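Local coordinates for apical membrane antigen 1 (Babesia divergens, PDB 4APM), which probably takes part in host cell invasion by the parasite as an AMA1-family surface antigen of the moving junction, at residues Y220-A225 and N334-D339. Residues are numbered along the deposited sequence; the frame is centred on the assembly and turned at random.
Sequences YPVKDA and NCLIID
L336 reaches from strand 335-339 to the turn at V222-A225 with one methyl. Its CB points toward 220-225. CG lies anti to the carbonyl carbon and beside the backbone N (chi1 -57°), which swings it to the V222 side. The extended second torsion (chi2 -179°) then sends CD1 out to the turn. Of the two methyls, CD1 makes the contact. It meets V222 CG1 at 3.9 Å and A225 CB at 4.0 Å, so a single methyl touches both ends of the turn. V222 turns CG1 to it by placing that methyl anti to its own backbone N. W12 and M16 of helix 8-16, together with F359, also pack on L336, and Y15 of the same helix packs on V222.

Residues V222 to A225 form a type II beta turn that leads into strand 225-231. Strand 335-339 runs antiparallel to that strand as an outermost strand of a mixed sheet. The family belongs to the PAN clan, and this sheet is probably part of the second PAN-like domain of the AMA1 ectodomain, away from the calcium site. A225 and I338 are a non-hydrogen-bonded pair, their CA atoms 4.9 Å apart, with CB of both on the same face. Farther along, N334 and C335 both face G228 in a classic beta bulge, and C335 is tied to C235 by a disulfide.

One hydrogen bond joins the two segments. D339 N donates to D224 O over 2.9 Å, nearly straight at 163°, with the donor above the carbonyl plane. The same oxygen accepts a CA-H...O contact from I338 CA at 3.4 Å. I338 CG1 also packs against it, 3.3 Å from D224 O. D224 CA approaches D339 O at 3.1 Å and A225 CA approaches I337 O at 3.5 Å, both as CA-H...O contacts. The carboxylate of D224 finds its partners beyond the two segments: OD1 bonds to G341 N and OD2 to S408 OG.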
loop_
_atom_site.group_PDB
_atom_site.type_symbol
_atom_site.label_atom_id
_atom_site.label_comp_id
_atom_site.label_asym_id
_atom_site.label_seq_id
_atom_site.Cartn_x
_atom_site.Cartn_y
_atom_site.Cartn_z
ATOM N N TYR A 220 -0.117 -5.818 -3.983
ATOM C CA TYR A 220 -1.372 -6.124 -4.670
ATOM C C TYR A 220 -2.535 -6.408 -3.746
ATOM O O TYR A 220 -2.407 -7.177 -2.792
ATOM C CB TYR A 220 -1.183 -7.254 -5.706
ATOM C CG TYR A 220 0.055 -7.050 -6.546
ATOM C CD1 TYR A 220 0.125 -6.020 -7.481
ATOM C CD2 TYR A 220 1.202 -7.796 -6.311
ATOM C CE1 TYR A 220 1.290 -5.781 -8.198
ATOM C CE2 TYR A 220 2.373 -7.566 -7.027
ATOM C CZ TYR A 220 2.408 -6.565 -7.967
ATOM O OH TYR A 220 3.580 -6.336 -8.665
ATOM N N PRO A 221 -3.710 -5.831 -4.063
ATOM C CA PRO A 221 -4.924 -6.297 -3.411
ATOM C C PRO A 221 -5.017 -7.845 -3.479
ATOM O O PRO A 221 -4.676 -8.440 -4.514
ATOM C CB PRO A 221 -6.041 -5.651 -4.252
ATOM C CG PRO A 221 -5.403 -4.447 -4.851
ATOM C CD PRO A 221 -3.996 -4.886 -5.156
ATOM N N VAL A 222 -5.417 -8.487 -2.385
ATOM C CA VAL A 222 -5.719 -9.910 -2.430
ATOM C C VAL A 222 -7.224 -10.123 -2.654
ATOM O O VAL A 222 -8.071 -9.691 -1.829
ATOM C CB VAL A 222 -5.230 -10.639 -1.174
ATOM C CG1 VAL A 222 -5.405 -12.141 -1.330
ATOM C CG2 VAL A 222 -3.760 -10.292 -0.900
ATOM N N LYS A 223 -7.551 -10.727 -3.803
ATOM C CA LYS A 223 -8.946 -10.960 -4.219
ATOM C C LYS A 223 -9.574 -11.983 -3.303
ATOM O O LYS A 223 -8.878 -12.853 -2.796
ATOM C CB LYS A 223 -8.996 -11.456 -5.672
ATOM C CG LYS A 223 -10.395 -11.559 -6.240
ATOM C CD LYS A 223 -10.388 -11.764 -7.753
ATOM C CE LYS A 223 -9.365 -12.797 -8.189
ATOM N NZ LYS A 223 -9.533 -13.188 -9.620
ATOM N N ASP A 224 -10.867 -11.817 -3.031
ATOM C CA ASP A 224 -11.661 -12.759 -2.213
ATOM C C ASP A 224 -11.156 -12.901 -0.787
ATOM O O ASP A 224 -11.255 -13.981 -0.196
ATOM C CB ASP A 224 -11.741 -14.135 -2.881
ATOM C CG ASP A 224 -12.347 -14.072 -4.259
ATOM O OD1 ASP A 224 -13.396 -13.420 -4.449
ATOM O OD2 ASP A 224 -11.747 -14.635 -5.172
ATOM N N ALA A 225 -10.611 -11.816 -0.234
ATOM C CA ALA A 225 -9.942 -11.871 1.085
ATOM C C ALA A 225 -10.389 -10.769 2.006
ATOM O O ALA A 225 -10.581 -9.617 1.585
ATOM C CB ALA A 225 -8.426 -11.822 0.922
ATOM N N ASN A 334 -2.478 -10.746 10.364
ATOM C CA ASN A 334 -1.580 -11.912 10.313
ATOM C C ASN A 334 -2.261 -13.186 9.783
ATOM O O ASN A 334 -1.661 -14.268 9.789
ATOM C CB ASN A 334 -0.870 -12.165 11.670
ATOM C CG ASN A 334 -1.829 -12.617 12.770
ATOM O OD1 ASN A 334 -2.879 -13.198 12.495
ATOM N ND2 ASN A 334 -1.466 -12.347 14.029
ATOM N N CYS A 335 -3.483 -13.030 9.267
ATOM C CA CYS A 335 -4.125 -14.066 8.438
ATOM C C CYS A 335 -5.244 -13.473 7.578
ATOM O O CYS A 335 -5.638 -12.306 7.750
ATOM C CB CYS A 335 -4.705 -15.153 9.330
ATOM S SG CYS A 335 -5.929 -14.468 10.463
ATOM N N LEU A 336 -5.774 -14.289 6.673
ATOM C CA LEU A 336 -6.860 -13.873 5.791
ATOM C C LEU A 336 -8.052 -14.834 5.972
ATOM O O LEU A 336 -7.862 -15.987 6.330
ATOM C CB LEU A 336 -6.392 -13.873 4.326
ATOM C CG LEU A 336 -5.173 -13.034 3.911
ATOM C CD1 LEU A 336 -4.924 -13.164 2.417
ATOM C CD2 LEU A 336 -5.322 -11.570 4.295
ATOM N N ILE A 337 -9.265 -14.318 5.774
ATOM C CA ILE A 337 -10.488 -15.098 5.712
ATOM C C ILE A 337 -10.958 -15.078 4.251
ATOM O O ILE A 337 -10.954 -14.015 3.619
ATOM C CB ILE A 337 -11.579 -14.424 6.568
ATOM C CG1 ILE A 337 -11.199 -14.435 8.037
ATOM C CG2 ILE A 337 -12.956 -15.026 6.309
ATOM C CD1 ILE A 337 -10.623 -13.120 8.516
ATOM N N ILE A 338 -11.326 -16.229 3.685
ATOM C CA ILE A 338 -11.815 -16.189 2.318
ATOM C C ILE A 338 -13.268 -15.711 2.276
ATOM O O ILE A 338 -14.063 -16.005 3.180
ATOM C CB ILE A 338 -11.588 -17.501 1.513
ATOM C CG1 ILE A 338 -11.846 -17.247 0.023
ATOM C CG2 ILE A 338 -12.484 -18.633 2.005
ATOM C CD1 ILE A 338 -11.971 -18.503 -0.811
ATOM N N ASP A 339 -13.574 -14.893 1.278
ATOM C CA ASP A 339 -14.902 -14.326 1.116
ATOM C C ASP A 339 -15.022 -13.702 -0.274
ATOM O O ASP A 339 -14.343 -12.734 -0.572
ATOM C CB ASP A 339 -15.179 -13.281 2.204
ATOM C CG ASP A 339 -16.559 -12.678 2.088
ATOM O OD1 ASP A 339 -17.552 -13.434 2.200
ATOM O OD2 ASP A 339 -16.658 -11.454 1.853
#